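Local coordinates for acyl-coenzyme A oxidase acox-1.2 (Caenorhabditis elegans, PDB 5K3J), which catalyses the FAD-dependent first step of peroxisomal beta-oxidation of ascaroside pheromones, desaturating the CoA thioesters of five-carbon omega side chains, at residues R444-S449 against R525-H530; V450-A455 against K459-V464; R43-A48 against Q86-D91; K27-I32 against E37-R42. All coordinates share one frame; numbering follows the deposited sequence.

Contact 1. Residues R444-S449 against R525-H530; sequences RYLVKS and RASRLH. With ATP (adenosine-5'-triphosphate), chain D.
L446 reaches from helix 435-450 into the side of helix 520-543 and divides its two methyls between different partners. With CG beside the backbone N, L446 CD1 settles on the helix backbone, 3.8 Å from A526 O, and also meets the methyl of A526. L446 CD2 turns to the imidazole of H530 in an off-centre CH-pi contact, 4.1 Å from the ring centroid. A branched aliphatic chain suits the place because it can fill both positions, while A526 is small enough to let it come close. H530 ND1 is hydrogen-bonded to Y467, and S527 OG to the carbonyl of L439.

R528 leaves the same helix away from L446. CB and CG carry the R528 chain outward to CD, 3.6 Å from N7 of the ATP adenine; NE lies 3.4 Å from that nitrogen. L439 and V391 pack on this side chain. The bend at chi3 (-97°) lays one guanidinium face against O3A. At the tip, R528 NH1 donates a bent hydrogen bond to ATP O1G (2.8 Å, 137° at the hydrogen), and R528 NH2 lies 2.8 Å from ATP O1A. A leucine here would probably leave O1G without this donor and the triphosphate with less positive charge to balance it. R525 NH1 adds its own charge 3.1 Å from ATP O2G, while Q402 and H340 of the second subunit also bind the nucleotide.

The two helices run nearly at right angles (88°), their axes 10.1 Å apart; helix 481-507 packs against both, and helix 379-405 touches Y445 and R528.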
# COMPACT_ATOMS: atom_id res chain seq x y z
N ARG A 444 2.92 27.49 -1.93
CA ARG A 444 2.50 28.87 -2.12
C ARG A 444 2.98 29.74 -0.96
O ARG A 444 3.32 30.91 -1.15
CB ARG A 444 0.97 28.95 -2.25
CG ARG A 444 0.45 28.45 -3.58
CD ARG A 444 -0.63 29.36 -4.11
NE ARG A 444 -0.90 29.14 -5.53
CZ ARG A 444 -0.91 30.11 -6.45
NH1 ARG A 444 -1.17 29.82 -7.72
NH2 ARG A 444 -0.68 31.36 -6.09
N TYR A 445 3.00 29.15 0.23
CA TYR A 445 3.48 29.84 1.42
C TYR A 445 5.00 29.93 1.40
O TYR A 445 5.59 30.76 2.09
CB TYR A 445 2.98 29.12 2.67
CG TYR A 445 3.72 29.41 3.97
CD1 TYR A 445 3.37 30.49 4.77
CD2 TYR A 445 4.73 28.57 4.41
CE1 TYR A 445 4.03 30.74 5.97
CE2 TYR A 445 5.40 28.81 5.60
CZ TYR A 445 5.04 29.89 6.37
OH TYR A 445 5.71 30.13 7.56
N LEU A 446 5.62 29.08 0.59
CA LEU A 446 7.07 29.09 0.43
C LEU A 446 7.48 30.11 -0.62
O LEU A 446 8.52 30.77 -0.47
CB LEU A 446 7.58 27.70 0.04
CG LEU A 446 7.53 26.63 1.14
CD1 LEU A 446 8.22 25.35 0.68
CD2 LEU A 446 8.13 27.16 2.43
N VAL A 447 6.68 30.25 -1.67
CA VAL A 447 6.92 31.28 -2.68
C VAL A 447 6.78 32.65 -2.05
O VAL A 447 7.68 33.47 -2.14
CB VAL A 447 5.94 31.16 -3.86
CG1 VAL A 447 6.03 32.41 -4.74
CG2 VAL A 447 6.23 29.91 -4.67
N LYS A 448 5.66 32.87 -1.38
CA LYS A 448 5.38 34.15 -0.74
C LYS A 448 6.41 34.47 0.34
O LYS A 448 6.73 35.63 0.58
CB LYS A 448 3.96 34.17 -0.16
CG LYS A 448 3.80 33.52 1.21
CD LYS A 448 3.80 34.58 2.31
CE LYS A 448 3.70 33.97 3.70
NZ LYS A 448 3.82 35.02 4.75
N SER A 449 6.93 33.43 1.00
CA SER A 449 7.95 33.62 2.02
C SER A 449 9.25 34.05 1.35
O SER A 449 9.91 34.99 1.79
CB SER A 449 8.16 32.35 2.85
OG SER A 449 7.23 32.28 3.92
N ARG A 525 8.68 19.40 -4.31
CA ARG A 525 9.97 18.95 -3.79
C ARG A 525 10.41 19.91 -2.69
O ARG A 525 10.99 19.50 -1.69
CB ARG A 525 11.02 18.89 -4.89
CG ARG A 525 10.63 18.01 -6.07
CD ARG A 525 11.71 18.04 -7.14
NE ARG A 525 11.30 17.33 -8.36
CZ ARG A 525 11.38 16.02 -8.53
NH1 ARG A 525 11.84 15.25 -7.55
NH2 ARG A 525 10.99 15.47 -9.67
N ALA A 526 10.12 21.19 -2.90
CA ALA A 526 10.43 22.23 -1.93
C ALA A 526 9.64 22.02 -0.64
O ALA A 526 10.21 22.08 0.45
CB ALA A 526 10.14 23.60 -2.51
N SER A 527 8.34 21.80 -0.78
CA SER A 527 7.47 21.58 0.37
C SER A 527 7.96 20.41 1.22
O SER A 527 8.14 20.56 2.43
CB SER A 527 6.03 21.33 -0.09
OG SER A 527 5.44 22.51 -0.60
N ARG A 528 8.17 19.26 0.59
CA ARG A 528 8.64 18.06 1.29
C ARG A 528 9.92 18.32 2.09
O ARG A 528 10.02 17.91 3.25
CB ARG A 528 8.88 16.92 0.29
CG ARG A 528 7.64 16.11 -0.03
CD ARG A 528 7.96 14.88 -0.87
NE ARG A 528 7.76 15.11 -2.30
CZ ARG A 528 8.72 15.46 -3.15
NH1 ARG A 528 9.96 15.63 -2.71
NH2 ARG A 528 8.44 15.64 -4.43
N LEU A 529 10.88 18.99 1.47
CA LEU A 529 12.13 19.33 2.15
C LEU A 529 11.88 20.19 3.39
O LEU A 529 12.47 19.94 4.44
CB LEU A 529 13.08 20.04 1.18
CG LEU A 529 13.70 19.14 0.10
CD1 LEU A 529 14.50 19.96 -0.90
CD2 LEU A 529 14.57 18.08 0.74
N HIS A 530 11.00 21.17 3.26
CA HIS A 530 10.71 22.10 4.35
C HIS A 530 10.14 21.39 5.58
O HIS A 530 10.60 21.64 6.70
CB HIS A 530 9.74 23.18 3.88
CG HIS A 530 9.36 24.17 4.94
ND1 HIS A 530 9.95 25.41 5.06
CD2 HIS A 530 8.44 24.09 5.93
CE1 HIS A 530 9.41 26.05 6.07
NE2 HIS A 530 8.50 25.28 6.63
PG ATP D . 12.40 13.73 -3.97
O1G ATP D . 12.48 15.23 -3.90
O2G ATP D . 12.66 13.16 -5.35
O3G ATP D . 13.11 13.01 -2.85
PB ATP D . 10.23 11.95 -3.94
O1B ATP D . 9.78 11.40 -2.61
O2B ATP D . 11.17 11.16 -4.81
O3B ATP D . 10.83 13.42 -3.70
PA ATP D . 9.03 12.58 -6.37
O1A ATP D . 8.57 13.99 -6.66
O2A ATP D . 10.40 12.13 -6.82
O3A ATP D . 8.91 12.32 -4.79
O5' ATP D . 7.95 11.55 -6.96
C5' ATP D . 8.05 10.16 -6.69
C4' ATP D . 6.63 9.65 -6.48
O4' ATP D . 6.26 9.74 -5.10
C3' ATP D . 5.66 10.51 -7.27
O3' ATP D . 4.88 9.68 -8.14
C2' ATP D . 4.78 11.17 -6.24
O2' ATP D . 3.41 11.19 -6.65
C1' ATP D . 4.97 10.34 -4.98
N9 ATP D . 4.90 11.17 -3.75
C8 ATP D . 5.88 11.95 -3.28
N7 ATP D . 5.51 12.58 -2.13
C5 ATP D . 4.25 12.20 -1.86
C6 ATP D . 3.26 12.49 -0.80
N6 ATP D . 3.54 13.33 0.23
N1 ATP D . 2.06 11.87 -0.89
C2 ATP D . 1.76 11.03 -1.90
N3 ATP D . 2.61 10.73 -2.89
C4 ATP D . 3.85 11.27 -2.93

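Contact 2. Residues V450-A455 against K459-V464; sequences VELIKA and KKLGPV
L452 and I453 meet L461 through chains stretched at their second torsion. In L452, CD1 stands anti to CA (chi2 -170°), and in I453 the corresponding angle is -169°, carrying each CD1 as far out as its chain allows. L461 is turned differently: chi2 of 52° swings its CD1 back and puts CD2 anti to CA, presenting one methyl to each partner. L452 CD1 lies 3.9 Å from L461 CD1, the two leucines sliding past each other in opposite directions, and I453 CD1 is 4.4 Å from L461 CD2.

K460 joins through its base. K460 CB sits 4.1 Å from L452 CD1 while the rest of the chain curls, bent at three successive torsions. Lysine suits this exposed position because its aliphatic part can cover a leucine and its charged end is tolerated at the surface. A469 also touches both I453 and L461, and W496 of helix 481-507 packs on I453.

The chain arrives here from helix 435-450, leaves helical geometry at E451 and kinks in an inverse gamma turn centred on that residue. What follows is a surface loop doubled back on itself and pinned by three aliphatic side chains, part of the connection from the C-alpha1 helices to the C-terminal helical region of the acyl-CoA oxidase.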
# COMPACT_ATOMS: atom_id res chain seq x y z
N VAL A 450 9.62 33.35 0.27
CA VAL A 450 10.74 33.78 -0.56
C VAL A 450 10.41 35.12 -1.19
O VAL A 450 11.20 36.06 -1.10
CB VAL A 450 11.05 32.76 -1.67
CG1 VAL A 450 12.05 33.34 -2.66
CG2 VAL A 450 11.59 31.48 -1.07
N GLU A 451 9.24 35.22 -1.81
CA GLU A 451 8.78 36.48 -2.39
C GLU A 451 8.53 37.52 -1.30
O GLU A 451 7.40 37.96 -1.11
CB GLU A 451 7.50 36.29 -3.21
CG GLU A 451 7.72 35.84 -4.64
CD GLU A 451 6.54 36.19 -5.53
OE1 GLU A 451 5.41 36.29 -5.01
OE2 GLU A 451 6.75 36.39 -6.75
N LEU A 452 9.59 37.89 -0.60
CA LEU A 452 9.54 38.86 0.48
C LEU A 452 10.96 39.29 0.83
O LEU A 452 11.16 40.01 1.81
CB LEU A 452 8.85 38.29 1.72
CG LEU A 452 7.35 38.49 1.95
CD1 LEU A 452 6.97 38.06 3.35
CD2 LEU A 452 6.95 39.93 1.70
N ILE A 453 11.93 38.85 0.03
CA ILE A 453 13.34 38.98 0.39
C ILE A 453 14.11 39.77 -0.67
O ILE A 453 15.19 40.30 -0.40
CB ILE A 453 13.97 37.59 0.62
CG1 ILE A 453 13.08 36.76 1.54
CG2 ILE A 453 15.37 37.71 1.21
CD1 ILE A 453 13.70 35.48 2.04
N LYS A 454 13.55 39.84 -1.87
CA LYS A 454 14.04 40.72 -2.91
C LYS A 454 13.35 42.05 -2.66
O LYS A 454 13.63 43.05 -3.32
CB LYS A 454 13.69 40.19 -4.29
CG LYS A 454 14.27 41.01 -5.44
CD LYS A 454 13.16 41.64 -6.27
CE LYS A 454 12.97 40.89 -7.58
NZ LYS A 454 11.64 41.18 -8.19
N ALA A 455 12.42 42.06 -1.71
CA ALA A 455 11.68 43.26 -1.37
C ALA A 455 12.26 43.94 -0.14
O ALA A 455 12.55 45.14 -0.16
CB ALA A 455 10.21 42.93 -1.15
N LYS A 459 11.54 40.48 7.82
CA LYS A 459 11.09 40.55 9.21
C LYS A 459 9.60 40.26 9.33
O LYS A 459 9.05 40.26 10.43
CB LYS A 459 11.40 41.92 9.81
CG LYS A 459 12.77 42.00 10.46
CD LYS A 459 12.77 42.99 11.61
CE LYS A 459 11.84 42.54 12.73
NZ LYS A 459 12.24 43.11 14.04
N LYS A 460 8.94 40.02 8.21
CA LYS A 460 7.56 39.56 8.23
C LYS A 460 7.52 38.04 8.39
O LYS A 460 6.46 37.45 8.62
CB LYS A 460 6.81 39.98 6.96
CG LYS A 460 6.16 41.35 7.04
CD LYS A 460 5.01 41.36 8.04
CE LYS A 460 3.88 40.44 7.60
NZ LYS A 460 3.28 40.86 6.30
N LEU A 461 8.69 37.42 8.27
CA LEU A 461 8.80 35.96 8.32
C LEU A 461 8.63 35.43 9.74
O LEU A 461 9.15 35.99 10.70
CB LEU A 461 10.15 35.51 7.76
CG LEU A 461 10.23 35.08 6.29
CD1 LEU A 461 9.64 36.13 5.36
CD2 LEU A 461 11.68 34.79 5.91
N GLY A 462 7.88 34.33 9.86
CA GLY A 462 7.76 33.62 11.12
C GLY A 462 9.02 32.82 11.38
O GLY A 462 9.90 32.75 10.52
N PRO A 463 9.12 32.21 12.57
CA PRO A 463 10.31 31.44 12.96
C PRO A 463 10.49 30.19 12.10
O PRO A 463 11.61 29.75 11.87
CB PRO A 463 10.03 31.06 14.42
CG PRO A 463 8.90 31.95 14.86
CD PRO A 463 8.10 32.21 13.63
N VAL A 464 9.38 29.64 11.63
CA VAL A 464 9.41 28.46 10.78
C VAL A 464 10.04 28.79 9.43
O VAL A 464 10.77 27.99 8.86
CB VAL A 464 7.99 27.88 10.56
CG1 VAL A 464 8.06 26.57 9.80
CG2 VAL A 464 7.29 27.68 11.89

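Contact 3. Residues R43-A48 against Q86-D91; sequences REITDA and QLIDRD
L87 and I45 bury the most surface here, L87 at the end of helix 84-87 and I45 on helix 36-49, their CA atoms 6.2 Å apart. L87 points its side chain at the longer helix, where L87 CD2 rests 3.6 Å from A48 CB. Alanine suits that position because its lone methyl lets the leucine come close, and the same L87 CD2 also comes 4.1 Å from A48 C. L87 packs on I52 as well.

I45 works with its longer branch. I45 CG1 stands beside the backbone N (chi1 -66°) and passes 3.9 Å from L87 O, the carbonyl that accepts a hydrogen bond from R41; I45 CD1 then goes on to I88 CG2 at 3.6 Å. The pairing belongs to the all-helical N-terminal domain of the acyl-CoA oxidase family, in which helix 93-103 packs on the same residues, H98 and L99 against I45, E95 and S96 against I88.

I88 is the first residue to leave helical geometry, and its extended backbone takes the chain away from the helix end. Isoleucine suits I88 because its CG2 branch, close to the backbone and beside its own N, meets the longer branch of I45, the two beta-branched chains approaching at an oblique angle.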
# COMPACT_ATOMS: atom_id res chain seq x y z
N ARG A 43 -3.01 3.07 30.99
CA ARG A 43 -2.93 1.74 31.56
C ARG A 43 -4.11 1.54 32.50
O ARG A 43 -4.69 0.46 32.58
CB ARG A 43 -1.61 1.53 32.30
CG ARG A 43 -0.38 2.11 31.58
CD ARG A 43 0.90 1.86 32.37
NE ARG A 43 1.90 2.90 32.15
CZ ARG A 43 2.22 3.84 33.04
NH1 ARG A 43 1.62 3.86 34.22
NH2 ARG A 43 3.15 4.74 32.76
N GLU A 44 -4.48 2.62 33.20
CA GLU A 44 -5.60 2.60 34.14
C GLU A 44 -6.91 2.30 33.41
O GLU A 44 -7.72 1.51 33.88
CB GLU A 44 -5.68 3.93 34.88
CG GLU A 44 -6.50 3.89 36.15
CD GLU A 44 -6.35 5.15 36.98
OE1 GLU A 44 -5.31 5.83 36.84
OE2 GLU A 44 -7.27 5.45 37.76
N ILE A 45 -7.10 2.94 32.26
CA ILE A 45 -8.29 2.74 31.45
C ILE A 45 -8.30 1.34 30.84
O ILE A 45 -9.30 0.63 30.89
CB ILE A 45 -8.39 3.78 30.33
CG1 ILE A 45 -8.62 5.17 30.92
CG2 ILE A 45 -9.52 3.44 29.38
CD1 ILE A 45 -8.19 6.31 29.99
N THR A 46 -7.16 0.95 30.27
CA THR A 46 -7.00 -0.37 29.69
C THR A 46 -7.31 -1.46 30.71
O THR A 46 -7.96 -2.47 30.39
CB THR A 46 -5.57 -0.58 29.14
OG1 THR A 46 -5.30 0.38 28.11
CG2 THR A 46 -5.42 -1.97 28.56
N ASP A 47 -6.84 -1.25 31.94
CA ASP A 47 -7.08 -2.19 33.03
C ASP A 47 -8.57 -2.28 33.34
O ASP A 47 -9.12 -3.37 33.48
CB ASP A 47 -6.31 -1.76 34.28
CG ASP A 47 -6.48 -2.73 35.42
OD1 ASP A 47 -6.80 -3.91 35.16
OD2 ASP A 47 -6.30 -2.32 36.59
N ALA A 48 -9.20 -1.12 33.46
CA ALA A 48 -10.62 -1.03 33.79
C ALA A 48 -11.47 -1.57 32.65
O ALA A 48 -12.55 -2.13 32.88
CB ALA A 48 -11.01 0.40 34.10
N GLN A 86 -17.91 6.23 33.50
CA GLN A 86 -17.19 5.47 34.51
C GLN A 86 -15.70 5.52 34.23
O GLN A 86 -14.89 5.76 35.13
CB GLN A 86 -17.65 4.01 34.52
CG GLN A 86 -19.12 3.78 34.74
CD GLN A 86 -19.42 2.30 34.95
OE1 GLN A 86 -18.54 1.53 35.35
NE2 GLN A 86 -20.65 1.90 34.67
N LEU A 87 -15.35 5.29 32.97
CA LEU A 87 -13.98 4.99 32.58
C LEU A 87 -13.11 6.22 32.36
O LEU A 87 -11.91 6.19 32.64
CB LEU A 87 -13.99 4.14 31.31
CG LEU A 87 -14.66 2.77 31.44
CD1 LEU A 87 -15.01 2.17 30.08
CD2 LEU A 87 -13.78 1.82 32.24
N ILE A 88 -13.68 7.31 31.84
CA ILE A 88 -12.89 8.51 31.56
C ILE A 88 -13.58 9.84 31.86
O ILE A 88 -14.75 9.90 32.22
CB ILE A 88 -12.47 8.59 30.07
CG1 ILE A 88 -13.70 8.77 29.18
CG2 ILE A 88 -11.63 7.39 29.66
CD1 ILE A 88 -13.36 9.17 27.76
N ASP A 89 -12.81 10.91 31.68
CA ASP A 89 -13.32 12.27 31.65
C ASP A 89 -13.83 12.55 30.23
O ASP A 89 -13.04 12.70 29.30
CB ASP A 89 -12.22 13.27 32.05
CG ASP A 89 -12.67 14.71 31.97
OD1 ASP A 89 -13.90 14.97 31.95
OD2 ASP A 89 -11.79 15.60 31.95
N ARG A 90 -15.15 12.58 30.08
CA ARG A 90 -15.80 12.62 28.77
C ARG A 90 -15.24 13.69 27.83
O ARG A 90 -15.08 13.45 26.64
CB ARG A 90 -17.31 12.84 28.94
CG ARG A 90 -18.05 12.93 27.62
CD ARG A 90 -19.30 13.80 27.74
NE ARG A 90 -20.38 13.13 28.45
CZ ARG A 90 -21.56 13.70 28.70
NH1 ARG A 90 -21.80 14.94 28.30
NH2 ARG A 90 -22.49 13.02 29.36
N ASP A 91 -14.95 14.86 28.38
CA ASP A 91 -14.49 15.98 27.57
C ASP A 91 -12.97 16.10 27.58
O ASP A 91 -12.42 17.16 27.27
CB ASP A 91 -15.15 17.28 28.04
CG ASP A 91 -16.65 17.27 27.84
OD1 ASP A 91 -17.13 16.42 27.06
OD2 ASP A 91 -17.34 18.10 28.46

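Contact 4. Residues K27-I32 against E37-R42; sequences KMAAVI and EFARRR
This is a close helix-to-helix contact made by alanines, where helix 25-32 and helix 36-49 of the N-terminal domain face each other across the short turn that joins them. The central group is the methyl of A39. A39 CB presses on the backbone of the other helix, 3.6 Å from A30 CA, and also meets the carbonyl carbon of A29. The methyls of A29 and A30 both lie near it, with A30 CB 4.2 Å from A39 CB. Small side chains suit all three positions, since they let the CA atoms of A30 and A39 approach to 5.0 Å.

The larger side chains make their contacts elsewhere. F38 has its ring anti to the backbone N (chi1 176°) and directs it to E94 and E95 of helix 93-103, while R42, one turn on, lays CG over one face of the F38 ring, 3.7 Å above its plane. The far end of R42 donates to the carbonyl of Q609, a residue that also touches A29. On the first helix, M28, V31 and I32 pack instead on helix 343-363. The whole is a close pair of successive helices meeting through alanines, belonging to the N-terminal alpha domain of the acyl-CoA oxidases.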
# COMPACT_ATOMS: atom_id res chain seq x y z
N LYS A 27 8.50 5.33 31.87
CA LYS A 27 9.03 6.67 31.68
C LYS A 27 8.94 7.07 30.22
O LYS A 27 8.60 8.22 29.90
CB LYS A 27 10.48 6.76 32.15
CG LYS A 27 10.64 7.30 33.56
CD LYS A 27 10.08 6.34 34.60
CE LYS A 27 10.23 6.91 36.00
NZ LYS A 27 11.66 7.22 36.31
N MET A 28 9.25 6.14 29.32
CA MET A 28 9.17 6.41 27.89
C MET A 28 7.72 6.66 27.47
O MET A 28 7.44 7.53 26.65
CB MET A 28 9.75 5.26 27.08
CG MET A 28 9.65 5.47 25.58
SD MET A 28 10.75 6.76 24.96
CE MET A 28 12.28 5.84 24.85
N ALA A 29 6.80 5.88 28.05
CA ALA A 29 5.38 6.03 27.76
C ALA A 29 4.93 7.45 28.09
O ALA A 29 4.19 8.06 27.32
CB ALA A 29 4.57 5.02 28.54
N ALA A 30 5.38 7.95 29.24
CA ALA A 30 5.04 9.29 29.70
C ALA A 30 5.48 10.35 28.69
O ALA A 30 4.78 11.34 28.46
CB ALA A 30 5.68 9.55 31.05
N VAL A 31 6.64 10.13 28.10
CA VAL A 31 7.17 11.03 27.08
C VAL A 31 6.32 10.97 25.82
O VAL A 31 5.90 11.99 25.29
CB VAL A 31 8.63 10.68 26.74
CG1 VAL A 31 9.13 11.56 25.60
CG2 VAL A 31 9.51 10.82 27.97
N ILE A 32 6.08 9.75 25.34
CA ILE A 32 5.29 9.51 24.14
C ILE A 32 3.92 10.17 24.21
O ILE A 32 3.47 10.80 23.25
CB ILE A 32 5.11 7.99 23.89
CG1 ILE A 32 6.44 7.36 23.47
CG2 ILE A 32 4.04 7.74 22.83
CD1 ILE A 32 6.42 5.85 23.42
N GLU A 37 0.89 11.65 34.00
CA GLU A 37 -0.49 11.51 34.42
C GLU A 37 -1.35 10.81 33.36
O GLU A 37 -2.12 9.91 33.68
CB GLU A 37 -1.09 12.88 34.74
CG GLU A 37 -2.58 12.85 35.04
CD GLU A 37 -2.90 12.29 36.41
OE1 GLU A 37 -3.03 11.06 36.53
OE2 GLU A 37 -3.04 13.09 37.37
N PHE A 38 -1.22 11.24 32.11
CA PHE A 38 -2.00 10.63 31.03
C PHE A 38 -1.53 9.22 30.73
O PHE A 38 -2.34 8.32 30.50
CB PHE A 38 -1.95 11.47 29.76
CG PHE A 38 -2.66 10.83 28.59
CD1 PHE A 38 -3.94 10.34 28.74
CD2 PHE A 38 -2.04 10.73 27.35
CE1 PHE A 38 -4.60 9.74 27.68
CE2 PHE A 38 -2.70 10.14 26.29
CZ PHE A 38 -3.98 9.65 26.45
N ALA A 39 -0.21 9.03 30.70
CA ALA A 39 0.36 7.72 30.41
C ALA A 39 -0.15 6.68 31.41
O ALA A 39 -0.48 5.56 31.04
CB ALA A 39 1.88 7.78 30.45
N ARG A 40 -0.20 7.09 32.67
CA ARG A 40 -0.75 6.27 33.74
C ARG A 40 -2.23 5.99 33.52
O ARG A 40 -2.71 4.88 33.77
CB ARG A 40 -0.52 6.95 35.09
CG ARG A 40 -1.56 6.64 36.14
CD ARG A 40 -1.32 5.29 36.80
NE ARG A 40 -1.86 5.27 38.16
CZ ARG A 40 -2.23 4.16 38.79
NH1 ARG A 40 -2.14 2.98 38.19
NH2 ARG A 40 -2.70 4.23 40.03
N ARG A 41 -2.95 7.01 33.07
CA ARG A 41 -4.38 6.89 32.80
C ARG A 41 -4.66 5.85 31.71
O ARG A 41 -5.65 5.12 31.79
CB ARG A 41 -4.97 8.25 32.39
CG ARG A 41 -5.20 9.19 33.56
CD ARG A 41 -6.31 8.69 34.46
NE ARG A 41 -7.61 8.80 33.81
CZ ARG A 41 -8.60 7.92 33.95
NH1 ARG A 41 -8.43 6.86 34.73
NH2 ARG A 41 -9.75 8.11 33.32
N ARG A 42 -3.78 5.77 30.72
CA ARG A 42 -3.94 4.83 29.61
C ARG A 42 -3.95 3.39 30.10
O ARG A 42 -4.77 2.57 29.66
CB ARG A 42 -2.83 5.01 28.59
CG ARG A 42 -2.85 6.34 27.87
CD ARG A 42 -1.86 6.32 26.73
NE ARG A 42 -2.23 5.36 25.69
CZ ARG A 42 -1.74 4.13 25.58
NH1 ARG A 42 -0.83 3.68 26.45
NH2 ARG A 42 -2.15 3.34 24.60

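In the fold
The four contacts form two clusters. Contacts 3 and 4 share helix 36-49, with centres 14 Å apart, and R41 of contact 4 joins them through its bond to L87 of contact 3. Contacts 1 and 2 are 12 Å apart between centres and touch directly, H530 NE2 against V464 CG1 at 3.5 Å. Contacts 1 and 3 lie on opposite sides of the chain's centre, about 42 Å apart between centres. The ligands cluster near contact 1: ATP sits against R525 and R528, R444 makes a salt bridge to the bound ascaroside-CoA, and the side chain of S527 is about 12 Å from FAD. In contact 2, L452 stays about 11 Å from that substrate, whereas contacts 3 and 4 lie away from the substrate, FAD and ATP sites.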